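Two structures of MsStt7d protein from Micromonas compared at one contact. The protein probably acts as a protein kinase that binds ATP and metal ions, the chain here being the part that contains its kinase domain. Structure 1 is PDB 4IX6 (chain A, 1.60 Å), residues 80-85 and 109-114; structure 2 is PDB 4IX5 (chain B, 1.70 Å), residues 80-85 and 109-114. Structure 2 is superposed on structure 1 by the backbone atoms of these residues (RMSD 0.05 Å); each is numbered along its deposited sequence.

Structure 1 (4IX6). With ADP (adenosine-5'-diphosphate), chain C.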
loop_
_atom_site.group_PDB
_atom_site.type_symbol
_atom_site.label_atom_id
_atom_site.label_comp_id
_atom_site.label_asym_id
_atom_site.label_seq_id
_atom_site.Cartn_x
_atom_site.Cartn_y
_atom_site.Cartn_z
ATOM N N THR A 80 -18.352 13.637 12.352
ATOM C CA THR A 80 -16.958 14.029 12.119
ATOM C C THR A 80 -16.398 13.345 10.874
ATOM O O THR A 80 -15.593 13.935 10.156
ATOM C CB THR A 80 -16.030 13.696 13.304
ATOM O OG1 THR A 80 -16.068 12.285 13.572
ATOM C CG2 THR A 80 -16.437 14.470 14.555
ATOM N N CYS A 81 -16.829 12.109 10.617
ATOM C CA CYS A 81 -16.280 11.294 9.524
ATOM C C CYS A 81 -17.406 10.749 8.661
ATOM O O CYS A 81 -18.583 10.862 9.026
ATOM C CB CYS A 81 -15.490 10.118 10.096
ATOM S SG CYS A 81 -14.167 10.566 11.208
ATOM N N ALA A 82 -17.061 10.127 7.539
ATOM C CA ALA A 82 -18.090 9.509 6.700
ATOM C C ALA A 82 -18.926 8.522 7.500
ATOM O O ALA A 82 -18.403 7.754 8.317
ATOM C CB ALA A 82 -17.451 8.807 5.514
ATOM N N ARG A 83 -20.234 8.537 7.250
ATOM C CA ARG A 83 -21.149 7.719 8.025
ATOM C C ARG A 83 -20.862 6.237 7.824
ATOM O O ARG A 83 -20.854 5.759 6.698
ATOM C CB ARG A 83 -22.591 8.028 7.652
ATOM C CG ARG A 83 -23.578 7.035 8.254
ATOM C CD ARG A 83 -25.006 7.551 8.154
ATOM N NE ARG A 83 -25.389 7.890 6.785
ATOM C CZ ARG A 83 -26.054 7.076 5.966
ATOM N NH1 ARG A 83 -26.413 5.864 6.368
ATOM N NH2 ARG A 83 -26.367 7.485 4.740
ATOM N N PHE A 84 -20.624 5.532 8.929
ATOM C CA PHE A 84 -20.255 4.114 8.907
ATOM C C PHE A 84 -21.496 3.227 8.943
ATOM O O PHE A 84 -22.328 3.348 9.844
ATOM C CB PHE A 84 -19.329 3.811 10.089
ATOM C CG PHE A 84 -18.878 2.382 10.170
ATOM C CD1 PHE A 84 -18.227 1.785 9.110
ATOM C CD2 PHE A 84 -19.076 1.646 11.336
ATOM C CE1 PHE A 84 -17.784 0.466 9.195
ATOM C CE2 PHE A 84 -18.640 0.327 11.429
ATOM C CZ PHE A 84 -17.997 -0.265 10.356
ATOM N N MET A 85 -21.600 2.332 7.968
ATOM C CA MET A 85 -22.794 1.500 7.794
ATOM C C MET A 85 -22.594 0.061 8.234
ATOM O O MET A 85 -23.531 -0.747 8.185
ATOM C CB MET A 85 -23.249 1.568 6.338
ATOM C CG MET A 85 -23.676 2.988 5.947
ATOM S SD MET A 85 -24.222 3.202 4.243
ATOM C CE MET A 85 -25.811 2.366 4.314
ATOM N N LEU A 109 -15.949 -3.450 4.662
ATOM C CA LEU A 109 -16.529 -2.337 5.409
ATOM C C LEU A 109 -17.336 -1.457 4.465
ATOM O O LEU A 109 -17.004 -1.328 3.291
ATOM C CB LEU A 109 -15.436 -1.501 6.090
ATOM C CG LEU A 109 -14.496 -2.271 7.023
ATOM C CD1 LEU A 109 -13.550 -1.297 7.715
ATOM C CD2 LEU A 109 -15.261 -3.106 8.057
ATOM N N MET A 110 -18.399 -0.838 4.977
ATOM C CA MET A 110 -19.254 -0.011 4.136
ATOM C C MET A 110 -19.552 1.337 4.788
ATOM O O MET A 110 -19.799 1.405 5.994
ATOM C CB MET A 110 -20.570 -0.732 3.838
ATOM C CG MET A 110 -21.422 -0.028 2.800
ATOM S SD MET A 110 -22.808 -1.072 2.254
ATOM C CE MET A 110 -23.975 -0.843 3.582
ATOM N N TRP A 111 -19.507 2.400 3.979
ATOM C CA TRP A 111 -19.888 3.745 4.417
ATOM C C TRP A 111 -20.822 4.388 3.400
ATOM O O TRP A 111 -20.879 3.978 2.245
ATOM C CB TRP A 111 -18.660 4.655 4.499
ATOM C CG TRP A 111 -17.565 4.223 5.410
ATOM C CD1 TRP A 111 -17.324 4.664 6.684
ATOM C CD2 TRP A 111 -16.522 3.301 5.099
ATOM N NE1 TRP A 111 -16.201 4.051 7.190
ATOM C CE2 TRP A 111 -15.698 3.199 6.242
ATOM C CE3 TRP A 111 -16.213 2.533 3.964
ATOM C CZ2 TRP A 111 -14.562 2.392 6.277
ATOM C CZ3 TRP A 111 -15.080 1.719 3.996
ATOM C CH2 TRP A 111 -14.277 1.646 5.152
ATOM N N ALA A 112 -21.542 5.428 3.825
ATOM C CA ALA A 112 -22.270 6.246 2.872
ATOM C C ALA A 112 -21.282 6.925 1.944
ATOM O O ALA A 112 -20.199 7.339 2.379
ATOM C CB ALA A 112 -23.080 7.302 3.595
ATOM N N ASN A 113 -21.648 7.057 0.675
ATOM C CA ASN A 113 -20.878 7.908 -0.217
ATOM C C ASN A 113 -21.176 9.359 0.149
ATOM O O ASN A 113 -22.305 9.828 -0.046
ATOM C CB ASN A 113 -21.220 7.631 -1.683
ATOM C CG ASN A 113 -20.311 8.382 -2.635
ATOM O OD1 ASN A 113 -19.937 9.524 -2.375
ATOM N ND2 ASN A 113 -19.947 7.743 -3.743
ATOM N N GLU A 114 -20.186 10.049 0.715
ATOM C CA GLU A 114 -20.411 11.414 1.225
ATOM C C GLU A 114 -20.270 12.503 0.166
ATOM O O GLU A 114 -20.620 13.653 0.410
ATOM C CB GLU A 114 -19.475 11.735 2.396
ATOM C CG GLU A 114 -19.682 10.828 3.609
ATOM C CD GLU A 114 -20.934 11.163 4.403
ATOM O OE1 GLU A 114 -21.555 12.226 4.155
ATOM O OE2 GLU A 114 -21.287 10.351 5.292
HETATM P PB ADP C . -6.187 9.060 -2.648
HETATM O O1B ADP C . -7.366 9.973 -2.911
HETATM O O2B ADP C . -5.735 8.297 -3.873
HETATM O O3B ADP C . -5.062 9.718 -1.879
HETATM P PA ADP C . -7.051 6.396 -1.987
HETATM O O1A ADP C . -7.136 5.625 -0.688
HETATM O O2A ADP C . -6.040 5.974 -3.034
HETATM O O3A ADP C . -6.734 7.940 -1.609
HETATM O "O5'" ADP C . -8.530 6.401 -2.658
HETATM C "C5'" ADP C . -9.739 6.230 -1.897
HETATM C "C4'" ADP C . -10.870 6.991 -2.592
HETATM O "O4'" ADP C . -12.173 6.623 -2.106
HETATM C "C3'" ADP C . -10.711 8.489 -2.384
HETATM O "O3'" ADP C . -10.692 9.154 -3.647
HETATM C "C2'" ADP C . -11.955 8.918 -1.647
HETATM O "O2'" ADP C . -12.423 10.182 -2.128
HETATM C "C1'" ADP C . -12.952 7.803 -1.913
HETATM N N9 ADP C . -13.779 7.604 -0.717
HETATM C C8 ADP C . -13.413 6.941 0.395
HETATM N N7 ADP C . -14.409 6.963 1.309
HETATM C C5 ADP C . -15.431 7.660 0.779
HETATM C C6 ADP C . -16.787 8.043 1.210
HETATM N N6 ADP C . -17.251 7.675 2.432
HETATM N N1 ADP C . -17.527 8.778 0.351
HETATM C C2 ADP C . -17.090 9.137 -0.869
HETATM N N3 ADP C . -15.857 8.819 -1.330
HETATM C C4 ADP C . -15.014 8.090 -0.557
HETATM O O HOH W 1 -24.060 10.451 5.699
#
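At the kinase hinge, where the chain leaves strand 106-112 beside the start of its antiparallel neighbour 84-90, Arg83 meets Glu114 and Phe84 meets Trp111. Ala112 O accepts from N6 of ADP at 3.0 Å and Glu114 N donates to N1 at 3.0 Å, the adenine pattern of protein kinases, consistent with Trp111 as the gatekeeper residue. Ala82 CB approaches N6 at 3.3 Å. A bend at chi2 (-75°) turns Glu114 OE2 back to the N-H of Arg83, 2.9 Å from N and almost straight (174°), on its anti side; OE2 also accepts from a water bound to Arg83 NE, and OE1 pairs with Lys185. Phe84 CD1 comes within 3.6 Å of Trp111 NE1, which bonds to Asn70 of helix 59-76; the ring planes are inclined at 53°. Met85 SD reaches Ala112 N at 3.5 Å, and Met85 CB meets Met110 CE at 3.7 Å.

Structure 2 (4IX5). With ANP (phosphoaminophosphonic acid-adenylate ester), chain D.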
loop_
_atom_site.group_PDB
_atom_site.type_symbol
_atom_site.label_atom_id
_atom_site.label_comp_id
_atom_site.label_asym_id
_atom_site.label_seq_id
_atom_site.Cartn_x
_atom_site.Cartn_y
_atom_site.Cartn_z
ATOM N N THR B 80 -18.304 13.592 12.371
ATOM C CA THR B 80 -16.922 13.985 12.143
ATOM C C THR B 80 -16.386 13.309 10.887
ATOM O O THR B 80 -15.594 13.887 10.147
ATOM C CB THR B 80 -16.012 13.634 13.333
ATOM O OG1 THR B 80 -16.100 12.232 13.617
ATOM C CG2 THR B 80 -16.418 14.436 14.573
ATOM N N CYS B 81 -16.843 12.085 10.652
ATOM C CA CYS B 81 -16.320 11.250 9.572
ATOM C C CYS B 81 -17.449 10.723 8.681
ATOM O O CYS B 81 -18.624 10.856 9.024
ATOM C CB CYS B 81 -15.537 10.078 10.161
ATOM S SG CYS B 81 -14.165 10.549 11.244
ATOM N N ALA B 82 -17.090 10.128 7.543
ATOM C CA ALA B 82 -18.065 9.466 6.676
ATOM C C ALA B 82 -18.924 8.506 7.499
ATOM O O ALA B 82 -18.422 7.776 8.355
ATOM C CB ALA B 82 -17.361 8.702 5.567
ATOM N N ARG B 83 -20.230 8.517 7.239
ATOM C CA ARG B 83 -21.161 7.716 8.021
ATOM C C ARG B 83 -20.870 6.246 7.826
ATOM O O ARG B 83 -20.865 5.766 6.704
ATOM C CB ARG B 83 -22.608 8.036 7.627
ATOM C CG ARG B 83 -23.643 7.039 8.149
ATOM C CD ARG B 83 -25.065 7.595 8.040
ATOM N NE ARG B 83 -25.454 7.917 6.667
ATOM C CZ ARG B 83 -26.122 7.092 5.861
ATOM N NH1 ARG B 83 -26.485 5.885 6.288
ATOM N NH2 ARG B 83 -26.434 7.477 4.626
ATOM N N PHE B 84 -20.622 5.554 8.930
ATOM C CA PHE B 84 -20.242 4.141 8.899
ATOM C C PHE B 84 -21.483 3.271 8.928
ATOM O O PHE B 84 -22.350 3.430 9.794
ATOM C CB PHE B 84 -19.330 3.841 10.091
ATOM C CG PHE B 84 -18.868 2.416 10.187
ATOM C CD1 PHE B 84 -18.200 1.799 9.138
ATOM C CD2 PHE B 84 -19.066 1.704 11.366
ATOM C CE1 PHE B 84 -17.763 0.485 9.256
ATOM C CE2 PHE B 84 -18.626 0.394 11.490
ATOM C CZ PHE B 84 -17.968 -0.212 10.439
ATOM N N MET B 85 -21.566 2.346 7.974
ATOM C CA MET B 85 -22.764 1.522 7.811
ATOM C C MET B 85 -22.529 0.078 8.231
ATOM O O MET B 85 -23.420 -0.764 8.113
ATOM C CB MET B 85 -23.277 1.598 6.369
ATOM C CG MET B 85 -23.590 3.031 5.914
ATOM S SD MET B 85 -24.214 3.178 4.214
ATOM C CE MET B 85 -25.837 2.405 4.398
ATOM N N LEU B 109 -15.930 -3.445 4.679
ATOM C CA LEU B 109 -16.544 -2.345 5.430
ATOM C C LEU B 109 -17.356 -1.469 4.481
ATOM O O LEU B 109 -17.033 -1.348 3.298
ATOM C CB LEU B 109 -15.477 -1.487 6.121
ATOM C CG LEU B 109 -14.488 -2.216 7.036
ATOM C CD1 LEU B 109 -13.580 -1.178 7.742
ATOM C CD2 LEU B 109 -15.202 -3.099 8.059
ATOM N N MET B 110 -18.407 -0.837 4.996
ATOM C CA MET B 110 -19.247 0.003 4.147
ATOM C C MET B 110 -19.563 1.353 4.797
ATOM O O MET B 110 -19.769 1.438 6.013
ATOM C CB MET B 110 -20.552 -0.739 3.820
ATOM C CG MET B 110 -21.433 -0.020 2.817
ATOM S SD MET B 110 -22.799 -1.077 2.302
ATOM C CE MET B 110 -23.809 -0.999 3.771
ATOM N N TRP B 111 -19.576 2.401 3.975
ATOM C CA TRP B 111 -19.896 3.752 4.428
ATOM C C TRP B 111 -20.825 4.403 3.421
ATOM O O TRP B 111 -20.888 3.985 2.263
ATOM C CB TRP B 111 -18.637 4.635 4.484
ATOM C CG TRP B 111 -17.558 4.215 5.418
ATOM C CD1 TRP B 111 -17.340 4.668 6.685
ATOM C CD2 TRP B 111 -16.513 3.287 5.135
ATOM N NE1 TRP B 111 -16.229 4.060 7.225
ATOM C CE2 TRP B 111 -15.702 3.206 6.293
ATOM C CE3 TRP B 111 -16.190 2.505 4.019
ATOM C CZ2 TRP B 111 -14.571 2.391 6.363
ATOM C CZ3 TRP B 111 -15.057 1.692 4.080
ATOM C CH2 TRP B 111 -14.267 1.637 5.254
ATOM N N ALA B 112 -21.536 5.445 3.844
ATOM C CA ALA B 112 -22.257 6.275 2.889
ATOM C C ALA B 112 -21.265 6.938 1.949
ATOM O O ALA B 112 -20.196 7.354 2.381
ATOM C CB ALA B 112 -23.034 7.352 3.619
ATOM N N ASN B 113 -21.615 7.045 0.672
ATOM C CA ASN B 113 -20.869 7.906 -0.229
ATOM C C ASN B 113 -21.187 9.359 0.127
ATOM O O ASN B 113 -22.323 9.821 -0.051
ATOM C CB ASN B 113 -21.241 7.623 -1.682
ATOM C CG ASN B 113 -20.363 8.375 -2.663
ATOM O OD1 ASN B 113 -19.991 9.525 -2.423
ATOM N ND2 ASN B 113 -20.023 7.728 -3.779
ATOM N N GLU B 114 -20.205 10.071 0.673
ATOM C CA GLU B 114 -20.458 11.411 1.183
ATOM C C GLU B 114 -20.299 12.486 0.109
ATOM O O GLU B 114 -20.613 13.646 0.352
ATOM C CB GLU B 114 -19.539 11.740 2.365
ATOM C CG GLU B 114 -19.716 10.829 3.574
ATOM C CD GLU B 114 -20.944 11.170 4.411
ATOM O OE1 GLU B 114 -21.556 12.234 4.186
ATOM O OE2 GLU B 114 -21.292 10.375 5.316
HETATM P PG ANP D . -6.830 6.187 -1.388
HETATM O O1G ANP D . -5.386 5.909 -1.514
HETATM O O2G ANP D . -7.030 7.258 -0.214
HETATM O O3G ANP D . -7.322 6.794 -2.781
HETATM P PB ANP D . -7.628 4.218 0.729
HETATM O O1B ANP D . -7.287 2.778 0.813
HETATM O O2B ANP D . -6.547 5.111 1.530
HETATM N N3B ANP D . -7.695 4.741 -0.942
HETATM P PA ANP D . -9.876 5.776 1.519
HETATM O O1A ANP D . -10.918 5.502 2.569
HETATM O O2A ANP D . -8.883 6.888 1.740
HETATM O O3A ANP D . -9.089 4.381 1.374
HETATM O "O5'" ANP D . -10.590 6.044 0.104
HETATM C "C5'" ANP D . -9.898 6.117 -1.146
HETATM C "C4'" ANP D . -10.761 6.766 -2.223
HETATM O "O4'" ANP D . -12.140 6.476 -1.994
HETATM C "C3'" ANP D . -10.629 8.276 -2.207
HETATM O "O3'" ANP D . -10.632 8.771 -3.534
HETATM C "C2'" ANP D . -11.913 8.782 -1.623
HETATM O "O2'" ANP D . -12.284 9.913 -2.392
HETATM C "C1'" ANP D . -12.910 7.663 -1.839
HETATM N N9 ANP D . -13.783 7.530 -0.658
HETATM C C8 ANP D . -13.470 6.898 0.479
HETATM N N7 ANP D . -14.478 6.948 1.372
HETATM C C5 ANP D . -15.467 7.633 0.795
HETATM C C6 ANP D . -16.819 8.059 1.189
HETATM N N6 ANP D . -17.299 7.732 2.400
HETATM N N1 ANP D . -17.533 8.756 0.299
HETATM C C2 ANP D . -17.054 9.080 -0.906
HETATM N N3 ANP D . -15.831 8.736 -1.331
HETATM C C4 ANP D . -15.007 8.028 -0.537
HETATM O O HOH W 2 -24.107 10.316 5.605
#
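With AMP-PNP at the kinase hinge, Arg83 meets Glu114 and Phe84 meets Trp111. Ala112 O accepts from N6 of the nucleotide at 2.9 Å, and Glu114 N donates to N1 at 3.0 Å, so the backbone reads both adenine positions, consistent with Trp111 as the gatekeeper residue. Ala82 CB is 3.3 Å from N6. Glu114 is bent at chi2 (-78°), which brings OE2 round to the N-H of Arg83, 2.9 Å from N with an angle of 170°, the oxygen being met on its anti side; a water held by Arg83 NE donates to this same oxygen, while OE1 pairs with Lys185. Phe84 CD1 lies 3.6 Å from Trp111 NE1, whose partner is Asn70, the ring planes inclined at 52°. Met85 puts SD 3.5 Å from Ala112 N, and its CB is 3.7 Å from Met110 CE.

How the two compare
The difference at this site is the bound group: ADP in structure 1, from a crystal soaked with ATP, and ANP in structure 2, the complex with AMP-PNP. ANP adds a third phosphorus, PG, joined to PB through the nitrogen N3B; ADP ends at its second phosphate. The two occupy the same place and touch the same residues, Ala82(A), Trp111(A), Ala112(A), Asn113(A) and Glu114(A) in one, Ala82(B), Trp111(B), Ala112(B), Asn113(B) and Glu114(B) in the other. These contacts are made by the adenine, the part both groups share, which probably explains why the side chains named below and the comparable CA atoms do not answer the exchange.

The evidence is geometric. The comparable CA atoms coincide within the error, and the side chains of Phe84(A), Met85(A), Leu109(A), Met110(A), Trp111(A), Asn113(A) and Glu114(A) keep their place with their counterparts. The bond from Arg83(A) N to Glu114(A) OE2 recurs from Arg83(B) N to Glu114(B) OE2, at 2.9 Å in each. Strand pairing persists too: Met85(A) N to Met110(A) O and Met85(B) N to Met110(B) O are both 2.8 Å. Water 1 and water 2 occupy one position beside Glu114(A) and Glu114(B).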